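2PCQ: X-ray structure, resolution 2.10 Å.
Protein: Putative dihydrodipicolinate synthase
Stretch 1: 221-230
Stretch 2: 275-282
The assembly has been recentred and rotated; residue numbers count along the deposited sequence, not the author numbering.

Stretch 1 221-230: ELQKKLFPLG
Stretch 2 275-282: GLKEEGWV

Stretch 1 is helical throughout, an interior segment of a longer helix, with phi/psi mostly near -65/-40. Stretch 2 enters as the last part of a helix, and Gly280 is the first residue to leave helical phi/psi, at 88/19, in a Schellman motif: Trp281 N bonds to Leu276 O at 3.0 Å and Gly280 N to Lys277 O at 3.0 Å. A side chain at those angles would be jammed against the carbonyl O of Glu279, which by itself calls for glycine. The register is set by Leu226 and Leu276, whose CA atoms lie 8.4 Å apart, and the two stretches together bury 303 Å².

Glu221 takes no part in the contact; its OE2 receives Lys224 NZ at 3.3 Å in a salt bridge within the same helix. Glu221 O accepts Lys225 N at 3.0 Å. Leu222 (chi1 -167°, t; chi2 45°, p) has a CA-to-CB bond directed sideways, yet its tip reaches stretch 2: CD1 lies 4.0 Å from Trp281 NE1 and 4.1 Å from Trp281 CE2, oblique to the indole. The CA-to-CB bond of Trp281 (chi1 -84°, m; chi2 132°) points toward stretch 1. Gln223 lies out of reach, its amide satisfied elsewhere in the structure.

Lys225 combines apolar and ionic contacts. Its CA-to-CB bond points toward stretch 2, and chi1 178° and chi2 176° (both t) extend the chain before chi3 -65° and chi4 -61° (both m) fold its end. Lys225 CG packs 3.9 Å from Leu276 CD2, and Lys225 CD lies 3.9 Å from Trp281 NE1, again obliquely. Glu279 (chi1 -69°, m; chi2 -171°, t; chi3 61°) completes a salt bridge: Lys225 NZ donates to Glu279 OE1 at 2.9 Å and weakly to Glu279 OE2 at 3.3 Å.

Leu226 (chi1 -62°, m; chi2 175°, t) also starts sideways, but its end comes nearer, placing CD2 4.3 Å from Leu276 CD1. Leu226 N bonds to Leu222 O at 2.9 Å, but phi/psi of -87/-11 departs from the stretch's usual values just before the kink, where the N atoms of Pro228 and Leu229 lack bonds to the preceding turn. Proline has no amide hydrogen to give. Gly230 N restores the pattern, reaching Leu226 O at 3.1 Å.

The CA-to-CB bond of Leu229 (chi1 177°, t; chi2 79°, p) points toward stretch 2, and Leu229 CD2 sits 3.7 Å from Leu276 CD1. Leu276 (chi1 -75°, m; chi2 175°, t) thus meets Lys225, Leu226 and Leu229, and has the largest covered area, 80 Å².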

ATOM      1  N   GLU A 221     -16.375 -18.836 -22.947  1.00 18.50           N
ATOM      2  CA  GLU A 221     -15.350 -19.087 -23.958  1.00 17.93           C
ATOM      3  C   GLU A 221     -14.850 -17.789 -24.573  1.00 15.79           C
ATOM      4  O   GLU A 221     -13.658 -17.645 -24.850  1.00 18.39           O
ATOM      5  CB  GLU A 221     -15.877 -20.009 -25.066  1.00 18.90           C
ATOM      6  CG  GLU A 221     -16.028 -21.469 -24.646  1.00 26.16           C
ATOM      7  CD  GLU A 221     -14.732 -22.066 -24.111  1.00 35.66           C
ATOM      8  OE1 GLU A 221     -13.719 -22.049 -24.843  1.00 44.15           O
ATOM      9  OE2 GLU A 221     -14.726 -22.551 -22.959  1.00 31.94           O
ATOM     10  N   LEU A 222     -15.755 -16.841 -24.793  1.00 15.56           N
ATOM     11  CA  LEU A 222     -15.354 -15.567 -25.376  1.00 18.16           C
ATOM     12  C   LEU A 222     -14.562 -14.755 -24.347  1.00 15.59           C
ATOM     13  O   LEU A 222     -13.603 -14.061 -24.694  1.00 17.27           O
ATOM     14  CB  LEU A 222     -16.585 -14.791 -25.855  1.00 20.74           C
ATOM     15  CG  LEU A 222     -16.330 -13.589 -26.769  1.00 23.95           C
ATOM     16  CD1 LEU A 222     -15.319 -13.960 -27.848  1.00 22.68           C
ATOM     17  CD2 LEU A 222     -17.648 -13.132 -27.394  1.00 16.75           C
ATOM     18  N   GLN A 223     -14.962 -14.857 -23.082  1.00 16.05           N
ATOM     19  CA  GLN A 223     -14.279 -14.162 -21.992  1.00 14.79           C
ATOM     20  C   GLN A 223     -12.832 -14.662 -21.909  1.00 16.59           C
ATOM     21  O   GLN A 223     -11.899 -13.878 -21.730  1.00 18.54           O
ATOM     22  CB  GLN A 223     -15.024 -14.418 -20.673  1.00 14.74           C
ATOM     23  CG  GLN A 223     -14.188 -14.354 -19.386  1.00 12.96           C
ATOM     24  CD  GLN A 223     -13.684 -12.967 -19.039  1.00 14.99           C
ATOM     25  OE1 GLN A 223     -14.390 -11.966 -19.206  1.00 17.03           O
ATOM     26  NE2 GLN A 223     -12.461 -12.902 -18.521  1.00 14.17           N
ATOM     27  N   LYS A 224     -12.650 -15.971 -22.048  1.00 15.44           N
ATOM     28  CA  LYS A 224     -11.316 -16.555 -22.006  1.00 14.02           C
ATOM     29  C   LYS A 224     -10.511 -16.124 -23.232  1.00 15.67           C
ATOM     30  O   LYS A 224      -9.320 -15.823 -23.131  1.00 15.32           O
ATOM     31  CB  LYS A 224     -11.418 -18.082 -21.952  1.00 15.75           C
ATOM     32  CG  LYS A 224     -12.040 -18.593 -20.659  1.00 21.04           C
ATOM     33  CD  LYS A 224     -12.555 -20.021 -20.784  1.00 22.82           C
ATOM     34  CE  LYS A 224     -11.443 -21.003 -21.084  1.00 28.05           C
ATOM     35  NZ  LYS A 224     -11.977 -22.390 -21.210  1.00 35.30           N
ATOM     36  N   LYS A 225     -11.169 -16.086 -24.386  1.00 16.08           N
ATOM     37  CA  LYS A 225     -10.512 -15.689 -25.626  1.00 16.89           C
ATOM     38  C   LYS A 225     -10.024 -14.242 -25.581  1.00 16.70           C
ATOM     39  O   LYS A 225      -8.944 -13.925 -26.088  1.00 16.15           O
ATOM     40  CB  LYS A 225     -11.466 -15.862 -26.809  1.00 16.61           C
ATOM     41  CG  LYS A 225     -10.880 -15.422 -28.148  1.00 19.57           C
ATOM     42  CD  LYS A 225     -11.845 -15.699 -29.293  1.00 23.22           C
ATOM     43  CE  LYS A 225     -12.079 -17.195 -29.473  1.00 29.49           C
ATOM     44  NZ  LYS A 225     -10.815 -17.912 -29.802  1.00 31.92           N
ATOM     45  N   LEU A 226     -10.819 -13.369 -24.969  1.00 15.14           N
ATOM     46  CA  LEU A 226     -10.472 -11.954 -24.881  1.00 15.96           C
ATOM     47  C   LEU A 226      -9.585 -11.580 -23.687  1.00 17.31           C
ATOM     48  O   LEU A 226      -9.068 -10.463 -23.621  1.00 17.25           O
ATOM     49  CB  LEU A 226     -11.752 -11.108 -24.847  1.00 14.95           C
ATOM     50  CG  LEU A 226     -12.668 -11.197 -26.074  1.00 20.86           C
ATOM     51  CD1 LEU A 226     -13.949 -10.396 -25.834  1.00 15.02           C
ATOM     52  CD2 LEU A 226     -11.925 -10.674 -27.301  1.00 18.66           C
ATOM     53  N   PHE A 227      -9.402 -12.501 -22.750  1.00 14.45           N
ATOM     54  CA  PHE A 227      -8.586 -12.212 -21.574  1.00 14.60           C
ATOM     55  C   PHE A 227      -7.174 -11.688 -21.883  1.00 14.04           C
ATOM     56  O   PHE A 227      -6.763 -10.662 -21.347  1.00 14.64           O
ATOM     57  CB  PHE A 227      -8.472 -13.448 -20.676  1.00 12.86           C
ATOM     58  CG  PHE A 227      -7.582 -13.237 -19.481  1.00 16.30           C
ATOM     59  CD1 PHE A 227      -8.063 -12.594 -18.341  1.00 18.20           C
ATOM     60  CD2 PHE A 227      -6.241 -13.617 -19.521  1.00 15.02           C
ATOM     61  CE1 PHE A 227      -7.221 -12.328 -17.259  1.00 15.87           C
ATOM     62  CE2 PHE A 227      -5.387 -13.356 -18.444  1.00 18.24           C
ATOM     63  CZ  PHE A 227      -5.878 -12.709 -17.313  1.00 15.11           C
ATOM     64  N   PRO A 228      -6.409 -12.393 -22.740  1.00 16.21           N
ATOM     65  CA  PRO A 228      -5.050 -11.944 -23.069  1.00 17.11           C
ATOM     66  C   PRO A 228      -4.996 -10.527 -23.632  1.00 17.23           C
ATOM     67  O   PRO A 228      -4.107  -9.748 -23.284  1.00 16.79           O
ATOM     68  CB  PRO A 228      -4.575 -12.992 -24.076  1.00 19.73           C
ATOM     69  CG  PRO A 228      -5.291 -14.228 -23.625  1.00 16.69           C
ATOM     70  CD  PRO A 228      -6.686 -13.698 -23.367  1.00 15.21           C
ATOM     71  N   LEU A 229      -5.950 -10.200 -24.502  1.00 14.83           N
ATOM     72  CA  LEU A 229      -6.021  -8.875 -25.107  1.00 15.48           C
ATOM     73  C   LEU A 229      -6.247  -7.812 -24.031  1.00 17.96           C
ATOM     74  O   LEU A 229      -5.533  -6.812 -23.973  1.00 16.79           O
ATOM     75  CB  LEU A 229      -7.169  -8.807 -26.124  1.00 15.44           C
ATOM     76  CG  LEU A 229      -7.397  -7.440 -26.787  1.00 22.47           C
ATOM     77  CD1 LEU A 229      -6.376  -7.247 -27.898  1.00 17.85           C
ATOM     78  CD2 LEU A 229      -8.815  -7.345 -27.349  1.00 15.91           C
ATOM     79  N   GLY A 230      -7.244  -8.035 -23.182  1.00 17.47           N
ATOM     80  CA  GLY A 230      -7.545  -7.079 -22.133  1.00 16.81           C
ATOM     81  C   GLY A 230      -6.473  -6.976 -21.064  1.00 14.98           C
ATOM     82  O   GLY A 230      -6.200  -5.887 -20.560  1.00 15.46           O
ATOM     83  N   GLY A 275      -3.849 -12.436 -33.909  1.00 22.79           N
ATOM     84  CA  GLY A 275      -4.619 -13.658 -33.764  1.00 21.14           C
ATOM     85  C   GLY A 275      -6.109 -13.375 -33.769  1.00 22.98           C
ATOM     86  O   GLY A 275      -6.879 -14.048 -34.458  1.00 21.42           O
ATOM     87  N   LEU A 276      -6.524 -12.376 -32.995  1.00 21.83           N
ATOM     88  CA  LEU A 276      -7.931 -12.007 -32.935  1.00 21.16           C
ATOM     89  C   LEU A 276      -8.377 -11.449 -34.277  1.00 18.83           C
ATOM     90  O   LEU A 276      -9.515 -11.656 -34.699  1.00 18.75           O
ATOM     91  CB  LEU A 276      -8.169 -10.963 -31.838  1.00 21.84           C
ATOM     92  CG  LEU A 276      -8.138 -11.483 -30.399  1.00 24.81           C
ATOM     93  CD1 LEU A 276      -8.254 -10.323 -29.420  1.00 25.51           C
ATOM     94  CD2 LEU A 276      -9.280 -12.468 -30.196  1.00 23.50           C
ATOM     95  N   LYS A 277      -7.480 -10.742 -34.954  1.00 18.22           N
ATOM     96  CA  LYS A 277      -7.824 -10.169 -36.247  1.00 21.67           C
ATOM     97  C   LYS A 277      -8.083 -11.274 -37.267  1.00 24.04           C
ATOM     98  O   LYS A 277      -9.009 -11.182 -38.070  1.00 22.44           O
ATOM     99  CB  LYS A 277      -6.704  -9.258 -36.750  1.00 25.29           C
ATOM    100  CG  LYS A 277      -7.048  -8.551 -38.052  1.00 29.43           C
ATOM    101  CD  LYS A 277      -5.899  -7.689 -38.537  1.00 31.98           C
ATOM    102  CE  LYS A 277      -6.243  -7.021 -39.853  1.00 35.16           C
ATOM    103  NZ  LYS A 277      -5.092  -6.254 -40.392  1.00 44.45           N
ATOM    104  N   GLU A 278      -7.260 -12.318 -37.224  1.00 24.11           N
ATOM    105  CA  GLU A 278      -7.399 -13.445 -38.139  1.00 26.85           C
ATOM    106  C   GLU A 278      -8.714 -14.177 -37.874  1.00 28.31           C
ATOM    107  O   GLU A 278      -9.310 -14.742 -38.789  1.00 26.04           O
ATOM    108  CB  GLU A 278      -6.215 -14.400 -37.971  1.00 32.03           C
ATOM    109  CG  GLU A 278      -6.211 -15.578 -38.931  1.00 46.68           C
ATOM    110  CD  GLU A 278      -6.208 -15.147 -40.388  1.00 58.23           C
ATOM    111  OE1 GLU A 278      -5.347 -14.323 -40.765  1.00 63.43           O
ATOM    112  OE2 GLU A 278      -7.066 -15.634 -41.157  1.00 63.62           O
ATOM    113  N   GLU A 279      -9.161 -14.160 -36.619  1.00 23.97           N
ATOM    114  CA  GLU A 279     -10.419 -14.805 -36.246  1.00 24.88           C
ATOM    115  C   GLU A 279     -11.610 -13.946 -36.652  1.00 22.95           C
ATOM    116  O   GLU A 279     -12.752 -14.395 -36.579  1.00 26.72           O
ATOM    117  CB  GLU A 279     -10.497 -15.042 -34.736  1.00 26.50           C
ATOM    118  CG  GLU A 279      -9.555 -16.086 -34.194  1.00 34.00           C
ATOM    119  CD  GLU A 279      -9.861 -16.410 -32.746  1.00 40.84           C
ATOM    120  OE1 GLU A 279     -10.986 -16.873 -32.468  1.00 48.85           O
ATOM    121  OE2 GLU A 279      -8.987 -16.199 -31.884  1.00 45.58           O
ATOM    122  N   GLY A 280     -11.338 -12.706 -37.053  1.00 20.42           N
ATOM    123  CA  GLY A 280     -12.401 -11.806 -37.473  1.00 21.46           C
ATOM    124  C   GLY A 280     -13.040 -10.984 -36.365  1.00 20.04           C
ATOM    125  O   GLY A 280     -14.133 -10.449 -36.546  1.00 19.71           O
ATOM    126  N   TRP A 281     -12.357 -10.865 -35.229  1.00 20.56           N
ATOM    127  CA  TRP A 281     -12.879 -10.113 -34.086  1.00 19.24           C
ATOM    128  C   TRP A 281     -12.403  -8.663 -33.971  1.00 18.13           C
ATOM    129  O   TRP A 281     -12.887  -7.920 -33.114  1.00 19.86           O
ATOM    130  CB  TRP A 281     -12.538 -10.845 -32.783  1.00 15.47           C
ATOM    131  CG  TRP A 281     -13.494 -11.942 -32.410  1.00 17.10           C
ATOM    132  CD1 TRP A 281     -13.170 -13.211 -32.026  1.00 15.81           C
ATOM    133  CD2 TRP A 281     -14.923 -11.846 -32.320  1.00 15.43           C
ATOM    134  NE1 TRP A 281     -14.307 -13.913 -31.700  1.00 17.18           N
ATOM    135  CE2 TRP A 281     -15.398 -13.103 -31.877  1.00 17.75           C
ATOM    136  CE3 TRP A 281     -15.851 -10.829 -32.579  1.00 13.48           C
ATOM    137  CZ2 TRP A 281     -16.758 -13.363 -31.675  1.00 20.28           C
ATOM    138  CZ3 TRP A 281     -17.205 -11.088 -32.379  1.00 17.46           C
ATOM    139  CH2 TRP A 281     -17.644 -12.348 -31.936  1.00 17.37           C
ATOM    140  N   VAL A 282     -11.469  -8.252 -34.823  1.00 17.55           N
ATOM    141  CA  VAL A 282     -10.940  -6.890 -34.755  1.00 17.42           C
ATOM    142  C   VAL A 282     -11.677  -5.864 -35.610  1.00 23.90           C
ATOM    143  O   VAL A 282     -12.011  -6.122 -36.767  1.00 24.80           O
ATOM    144  CB  VAL A 282      -9.442  -6.866 -35.120  1.00 20.24           C
ATOM    145  CG1 VAL A 282      -8.925  -5.429 -35.144  1.00 21.86           C
ATOM    146  CG2 VAL A 282      -8.659  -7.687 -34.099  1.00 16.59           C
TER